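Local coordinates for penicillin-binding protein A (Mycobacterium tuberculosis, PDB 3UPP) that probably cross-links peptidoglycan in the cell wall as a D,D-transpeptidase, and is captured here with the beta-lactam antibiotic cefotaxime in its opened form, at residues I332-Y337 with T353-Q358; Q391-T396 with A418-P423. All coordinates share one frame; numbering follows the deposited sequence.

Interaction 1. Residues I332-Y337 with T353-Q358. Unlike the reference sequence in segment 353-358: Arg355 (reference Gly).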
loop_
_atom_site.group_PDB
_atom_site.type_symbol
_atom_site.label_atom_id
_atom_site.label_comp_id
_atom_site.label_asym_id
_atom_site.label_seq_id
_atom_site.Cartn_x
_atom_site.Cartn_y
_atom_site.Cartn_z
ATOM N N ILE A 332 -6.948 -16.028 -3.383
ATOM C CA ILE A 332 -8.157 -15.358 -2.867
ATOM C C ILE A 332 -7.884 -13.982 -2.222
ATOM O O ILE A 332 -7.137 -13.863 -1.239
ATOM C CB ILE A 332 -8.953 -16.278 -1.885
ATOM C CG1 ILE A 332 -9.608 -17.435 -2.658
ATOM C CG2 ILE A 332 -10.000 -15.469 -1.073
ATOM C CD1 ILE A 332 -10.538 -18.338 -1.820
ATOM N N THR A 333 -8.521 -12.960 -2.794
ATOM C CA THR A 333 -8.406 -11.588 -2.348
ATOM C C THR A 333 -9.416 -11.344 -1.232
ATOM O O THR A 333 -10.618 -11.470 -1.443
ATOM C CB THR A 333 -8.705 -10.588 -3.507
ATOM O OG1 THR A 333 -7.911 -10.903 -4.657
ATOM C CG2 THR A 333 -8.452 -9.130 -3.085
ATOM N N MET A 334 -8.919 -10.992 -0.048
ATOM C CA MET A 334 -9.765 -10.538 1.038
ATOM C C MET A 334 -9.911 -9.031 0.904
ATOM O O MET A 334 -8.981 -8.346 0.511
ATOM C CB MET A 334 -9.169 -10.911 2.397
ATOM C CG MET A 334 -8.993 -12.413 2.627
ATOM S SD MET A 334 -10.492 -13.392 2.336
ATOM C CE MET A 334 -11.424 -13.057 3.828
ATOM N N ARG A 335 -11.095 -8.529 1.218
ATOM C CA ARG A 335 -11.397 -7.120 1.147
ATOM C C ARG A 335 -10.620 -6.424 2.259
ATOM O O ARG A 335 -10.804 -6.761 3.433
ATOM C CB ARG A 335 -12.894 -6.923 1.355
ATOM C CG ARG A 335 -13.338 -5.488 1.347
ATOM C CD ARG A 335 -14.347 -5.235 2.436
ATOM N NE ARG A 335 -14.661 -3.812 2.526
ATOM C CZ ARG A 335 -15.810 -3.239 2.159
ATOM N NH1 ARG A 335 -16.820 -3.956 1.668
ATOM N NH2 ARG A 335 -15.947 -1.923 2.301
ATOM N N PRO A 336 -9.731 -5.471 1.892
ATOM C CA PRO A 336 -8.926 -4.805 2.902
ATOM C C PRO A 336 -9.751 -3.839 3.767
ATOM O O PRO A 336 -10.639 -3.136 3.263
ATOM C CB PRO A 336 -7.872 -4.065 2.082
ATOM C CG PRO A 336 -8.452 -3.902 0.752
ATOM C CD PRO A 336 -9.424 -4.994 0.531
ATOM N N TYR A 337 -9.469 -3.831 5.067
ATOM C CA TYR A 337 -10.151 -2.933 5.985
ATOM C C TYR A 337 -9.217 -2.442 7.060
ATOM O O TYR A 337 -8.295 -3.170 7.491
ATOM C CB TYR A 337 -11.377 -3.595 6.607
ATOM C CG TYR A 337 -11.101 -4.798 7.483
ATOM C CD1 TYR A 337 -11.200 -4.700 8.870
ATOM C CD2 TYR A 337 -10.764 -6.047 6.923
ATOM C CE1 TYR A 337 -10.971 -5.803 9.691
ATOM C CE2 TYR A 337 -10.523 -7.160 7.735
ATOM C CZ TYR A 337 -10.631 -7.028 9.117
ATOM O OH TYR A 337 -10.417 -8.112 9.937
ATOM N N THR A 353 -15.998 -5.637 12.462
ATOM C CA THR A 353 -15.813 -5.916 11.037
ATOM C C THR A 353 -15.427 -7.383 10.875
ATOM O O THR A 353 -14.661 -7.937 11.670
ATOM C CB THR A 353 -14.753 -4.997 10.360
ATOM O OG1 THR A 353 -15.037 -3.631 10.656
ATOM C CG2 THR A 353 -14.784 -5.160 8.842
ATOM N N VAL A 354 -15.978 -8.010 9.851
ATOM C CA VAL A 354 -15.676 -9.406 9.588
ATOM C C VAL A 354 -15.114 -9.570 8.168
ATOM O O VAL A 354 -15.544 -8.893 7.226
ATOM C CB VAL A 354 -16.898 -10.336 9.910
ATOM C CG1 VAL A 354 -18.037 -10.157 8.889
ATOM C CG2 VAL A 354 -16.456 -11.802 10.048
ATOM N N ARG A 355 -14.106 -10.430 8.052
ATOM C CA ARG A 355 -13.460 -10.716 6.779
ATOM C C ARG A 355 -14.466 -11.203 5.726
ATOM O O ARG A 355 -15.423 -11.910 6.054
ATOM C CB ARG A 355 -12.328 -11.738 6.978
ATOM C CG ARG A 355 -12.669 -12.973 7.843
ATOM C CD ARG A 355 -11.494 -13.973 7.930
ATOM N NE ARG A 355 -11.522 -14.739 9.182
ATOM C CZ ARG A 355 -10.708 -15.755 9.483
ATOM N NH1 ARG A 355 -9.774 -16.171 8.630
ATOM N NH2 ARG A 355 -10.831 -16.372 10.654
ATOM N N TYR A 356 -14.274 -10.785 4.477
ATOM C CA TYR A 356 -14.997 -11.391 3.353
ATOM C C TYR A 356 -14.172 -11.469 2.068
ATOM O O TYR A 356 -13.318 -10.612 1.804
ATOM C CB TYR A 356 -16.408 -10.783 3.151
ATOM C CG TYR A 356 -16.547 -9.574 2.245
ATOM C CD1 TYR A 356 -16.832 -8.311 2.782
ATOM C CD2 TYR A 356 -16.457 -9.696 0.850
ATOM C CE1 TYR A 356 -16.997 -7.180 1.951
ATOM C CE2 TYR A 356 -16.604 -8.588 0.006
ATOM C CZ TYR A 356 -16.876 -7.324 0.562
ATOM O OH TYR A 356 -17.030 -6.219 -0.258
ATOM N N GLN A 357 -14.422 -12.520 1.291
ATOM C CA GLN A 357 -13.626 -12.818 0.107
ATOM C C GLN A 357 -14.165 -12.074 -1.091
ATOM O O GLN A 357 -15.214 -12.405 -1.624
ATOM C CB GLN A 357 -13.597 -14.321 -0.166
ATOM C CG GLN A 357 -13.383 -15.144 1.079
ATOM C CD GLN A 357 -13.226 -16.611 0.793
ATOM O OE1 GLN A 357 -13.568 -17.091 -0.295
ATOM N NE2 GLN A 357 -12.704 -17.345 1.775
ATOM N N GLN A 358 -13.437 -11.049 -1.497
ATOM C CA GLN A 358 -13.855 -10.201 -2.586
ATOM C C GLN A 358 -14.000 -11.027 -3.859
ATOM O O GLN A 358 -15.005 -10.912 -4.563
ATOM C CB GLN A 358 -12.841 -9.080 -2.765
ATOM C CG GLN A 358 -13.472 -7.722 -2.915
ATOM C CD GLN A 358 -12.560 -6.604 -2.462
ATOM O OE1 GLN A 358 -11.330 -6.715 -2.523
ATOM N NE2 GLN A 358 -13.159 -5.507 -2.007
#
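The phenol ring of Tyr356 carries the CB of Arg335 over the centre of one face, a CH-pi contact of 4.1 Å from CB to the ring centroid. Beyond CB, the bend at chi2 of Arg335 takes CD to within 3.3 Å of Tyr356 CE1, and the guanidinium plane stands 71° from the ring plane. Arg335 NH1 makes a weak bond, 3.0 Å long, to Tyr356 OH, while NH2 bonds to Pro284 O. The Tyr337 ring holds Thr353 CG2 over one face, 4.0 Å from its centroid, and meets Arg335 O at its edge. Thr353 OG1 lies beside the backbone N (chi1 -51°), where it bonds to Val339 O, and CG2 is thereby anti to that N, over the ring.

In the backbone, Arg335 N donates almost straight to Tyr356 O (3.1 Å). Gln358 N donates to Thr333 O with a more bent geometry. Both bonds flank the antiparallel, non-hydrogen-bonded pair Met334 and Gln357, whose side chains share one face of this two-stranded sheet. Bends at chi2 and chi3 lay Met334 SD 3.6 Å from Gln357 CG and bring CE against Arg355 CB; Arg355 differs from the glycine of the reference sequence. Ile332 touches the Gln357 side chain through CG2 and CD1, CD1 lying nearest OE1, and the Gln358 side chain crosses that of Arg335 at a slant, Gln358 NE2 coming 3.4 Å from Arg335 CG.

Two backbone hydrogen bonds and one weak side-chain bond give the directional hold; the rest is aliphatic-to-aromatic and aliphatic-to-amide packing, with the Arg335 guanidinium shared between Pro284 O and Tyr356 OH.

Interaction 2. Residues Q391-T396 with A418-P423. With CEF (CEFOTAXIME, C3' cleaved, open, bound form), chain C.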
loop_
_atom_site.group_PDB
_atom_site.type_symbol
_atom_site.label_atom_id
_atom_site.label_comp_id
_atom_site.label_asym_id
_atom_site.label_seq_id
_atom_site.Cartn_x
_atom_site.Cartn_y
_atom_site.Cartn_z
ATOM N N GLN A 391 11.514 -17.787 4.864
ATOM C CA GLN A 391 11.361 -17.806 3.422
ATOM C C GLN A 391 10.377 -16.724 2.979
ATOM O O GLN A 391 9.164 -16.848 3.172
ATOM C CB GLN A 391 10.916 -19.185 2.930
ATOM C CG GLN A 391 11.051 -19.368 1.415
ATOM C CD GLN A 391 10.697 -20.776 0.950
ATOM O OE1 GLN A 391 9.584 -21.271 1.191
ATOM N NE2 GLN A 391 11.645 -21.429 0.265
ATOM N N ILE A 392 10.923 -15.665 2.390
ATOM C CA ILE A 392 10.127 -14.594 1.813
ATOM C C ILE A 392 9.894 -14.843 0.324
ATOM O O ILE A 392 10.824 -15.216 -0.405
ATOM C CB ILE A 392 10.828 -13.228 1.976
ATOM C CG1 ILE A 392 11.187 -12.980 3.447
ATOM C CG2 ILE A 392 9.976 -12.108 1.346
ATOM C CD1 ILE A 392 11.847 -11.649 3.713
ATOM N N ALA A 393 8.652 -14.646 -0.117
ATOM C CA ALA A 393 8.337 -14.593 -1.539
ATOM C C ALA A 393 8.215 -13.129 -1.935
ATOM O O ALA A 393 7.504 -12.366 -1.298
ATOM C CB ALA A 393 7.055 -15.346 -1.834
ATOM N N SER A 394 8.906 -12.727 -2.990
ATOM C CA SER A 394 8.911 -11.331 -3.374
ATOM C C SER A 394 9.077 -11.105 -4.858
ATOM O O SER A 394 9.491 -11.989 -5.611
ATOM C CB SER A 394 10.053 -10.621 -2.678
ATOM O OG SER A 394 11.256 -10.839 -3.385
ATOM N N LYS A 395 8.757 -9.888 -5.260
ATOM C CA LYS A 395 9.118 -9.392 -6.564
ATOM C C LYS A 395 9.493 -7.931 -6.393
ATOM O O LYS A 395 8.774 -7.166 -5.728
ATOM C CB LYS A 395 7.969 -9.557 -7.558
ATOM C CG LYS A 395 8.318 -9.181 -8.998
ATOM C CD LYS A 395 9.441 -10.046 -9.574
ATOM C CE LYS A 395 9.899 -9.533 -10.925
ATOM N NZ LYS A 395 10.936 -8.477 -10.777
ATOM N N THR A 396 10.635 -7.562 -6.965
ATOM C CA THR A 396 11.076 -6.183 -7.006
ATOM C C THR A 396 10.659 -5.554 -8.322
ATOM O O THR A 396 10.217 -6.227 -9.244
ATOM C CB THR A 396 12.615 -6.037 -6.849
ATOM O OG1 THR A 396 13.270 -6.915 -7.775
ATOM C CG2 THR A 396 13.072 -6.351 -5.417
ATOM N N ALA A 418 5.267 -13.500 3.464
ATOM C CA ALA A 418 6.116 -14.294 4.352
ATOM C C ALA A 418 5.348 -14.819 5.558
ATOM O O ALA A 418 4.413 -14.170 6.012
ATOM C CB ALA A 418 7.317 -13.467 4.828
ATOM N N PRO A 419 5.713 -16.018 6.051
ATOM C CA PRO A 419 6.594 -16.967 5.352
ATOM C C PRO A 419 5.867 -17.529 4.126
ATOM O O PRO A 419 4.682 -17.848 4.218
ATOM C CB PRO A 419 6.835 -18.062 6.395
ATOM C CG PRO A 419 6.413 -17.496 7.693
ATOM C CD PRO A 419 5.314 -16.529 7.374
ATOM N N ALA A 420 6.557 -17.628 2.992
ATOM C CA ALA A 420 5.953 -18.064 1.725
ATOM C C ALA A 420 5.208 -19.403 1.824
ATOM O O ALA A 420 4.276 -19.675 1.056
ATOM C CB ALA A 420 7.013 -18.142 0.658
ATOM N N GLN A 421 5.632 -20.220 2.783
ATOM C CA GLN A 421 5.045 -21.531 3.065
ATOM C C GLN A 421 3.616 -21.416 3.615
ATOM O O GLN A 421 2.704 -22.082 3.124
ATOM C CB GLN A 421 5.942 -22.303 4.056
ATOM C CG GLN A 421 6.719 -21.398 5.072
ATOM C CD GLN A 421 6.808 -22.005 6.475
ATOM O OE1 GLN A 421 7.184 -23.172 6.644
ATOM N NE2 GLN A 421 6.459 -21.209 7.492
ATOM N N ALA A 422 3.442 -20.565 4.629
ATOM C CA ALA A 422 2.148 -20.312 5.249
ATOM C C ALA A 422 2.114 -18.844 5.690
ATOM O O ALA A 422 2.426 -18.533 6.841
ATOM C CB ALA A 422 1.945 -21.246 6.442
ATOM N N PRO A 423 1.752 -17.934 4.765
ATOM C CA PRO A 423 2.003 -16.485 4.922
ATOM C C PRO A 423 1.176 -15.791 6.000
ATOM O O PRO A 423 -0.024 -16.027 6.110
ATOM C CB PRO A 423 1.685 -15.912 3.531
ATOM C CG PRO A 423 1.581 -17.139 2.611
ATOM C CD PRO A 423 1.083 -18.232 3.487
HETATM S S1 CEF C . 15.375 -4.625 -14.689
HETATM C C1 CEF C . 16.060 -5.926 -13.615
HETATM C C2 CEF C . 15.756 -5.704 -12.271
HETATM C C3 CEF C . 16.710 -6.136 -11.350
HETATM C C4 CEF C . 14.553 -5.105 -11.827
HETATM C C5 CEF C . 14.089 -5.277 -10.517
HETATM O O1 CEF C . 13.870 -6.462 -10.033
HETATM O O2 CEF C . 13.956 -4.254 -9.725
HETATM N N1 CEF C . 13.594 -4.662 -12.641
HETATM C C6 CEF C . 13.662 -4.775 -14.093
HETATM C C7 CEF C . 12.690 -3.807 -14.751
HETATM C C8 CEF C . 11.281 -4.014 -14.197
HETATM O O3 CEF C . 10.486 -3.072 -14.168
HETATM N N2 CEF C . 13.050 -2.385 -14.633
HETATM C C9 CEF C . 13.466 -1.711 -15.718
HETATM O O4 CEF C . 13.607 -2.222 -16.826
HETATM C C10 CEF C . 13.758 -0.223 -15.500
HETATM N N3 CEF C . 12.971 0.717 -16.075
HETATM O O5 CEF C . 11.729 0.245 -17.030
HETATM C C11 CEF C . 10.677 -0.449 -16.320
HETATM C C12 CEF C . 14.779 0.135 -14.730
HETATM C C13 CEF C . 15.187 1.406 -14.642
HETATM S S2 CEF C . 16.467 1.379 -13.590
HETATM C C14 CEF C . 16.458 -0.198 -13.301
HETATM N N4 CEF C . 17.305 -0.829 -12.495
HETATM N N5 CEF C . 15.473 -0.766 -13.998
#
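Gln391 O is approached by three atoms of the facing loop. Ala420 N supplies the hydrogen bond, 2.7 Å long and nearly linear, with an angle of 173° at the hydrogen. Pro419 CA adds a CA-H...O contact of 3.4 Å to Gln391 O, and Ala420 CB lies 3.6 Å from that oxygen. The peptide bond before Pro419 is cis, consistent with a tight turn that presents the proline CA and the Ala420 N-H to one acceptor.

Around this anchor the packing is small and apolar. The methyls of Ala393 and Ala420 touch side against side, CB to CB 3.7 Å, with Val375 and Met374 of helix 364-380 close by. Looser is the meeting of Ile392 CG1 with Ala418 CB (4.1 Å), where helix 442-457 touches both residues through Ile454. Gln391 reaches out as an extended chain, CG anti to the backbone N (chi1 -167°), and passes its OE1 alongside Ala420 CB.

The strand then runs away from the loop to the antibiotic. Lys395, bent at chi2 and chi4, turns NZ back to donate to Thr396 O at 2.8 Å, tilted 32° from that carbonyl's plane; Ser252 OG is a second partner of NZ, and Ser193, the likely acylated serine, touches the lysine side chain. Thr396 OG1 points at carboxylate oxygen O1 of the opened cefotaxime, but their 2.4 Å separation is too short for the bond's length to be trusted. Asn254 ND2 hydrogen-bonds the ligand as well. Together Lys395 and Thr396 fit the K(T/S)G-type motif on the edge strand of the five-stranded sheet, the arrangement that borders the active-site cleft in penicillin-binding transpeptidases.

Overall arrangement
Following the chain from its N terminus, helix 317-328 leads into interaction 1, which closes a loop of 15 residues. That excursion contains strands 339-343 and 349-352, which join the mixed sheet with the early strands 26-28, 31-38 and 104-107, so the contact pairs the stems of a hairpin reaching over to the N-terminal part of the chain. Helix 364-380 follows, and interaction 2 then closes a second loop, 21 residues long, around strand 411-418 in the five-stranded sheet. The two loops are in series, neither nested nor crossing. The centres of interactions 1 and 2 lie about 20 Å apart. Between interaction 1 and interaction 2 the nearest atoms are about 10 Å apart, without touching.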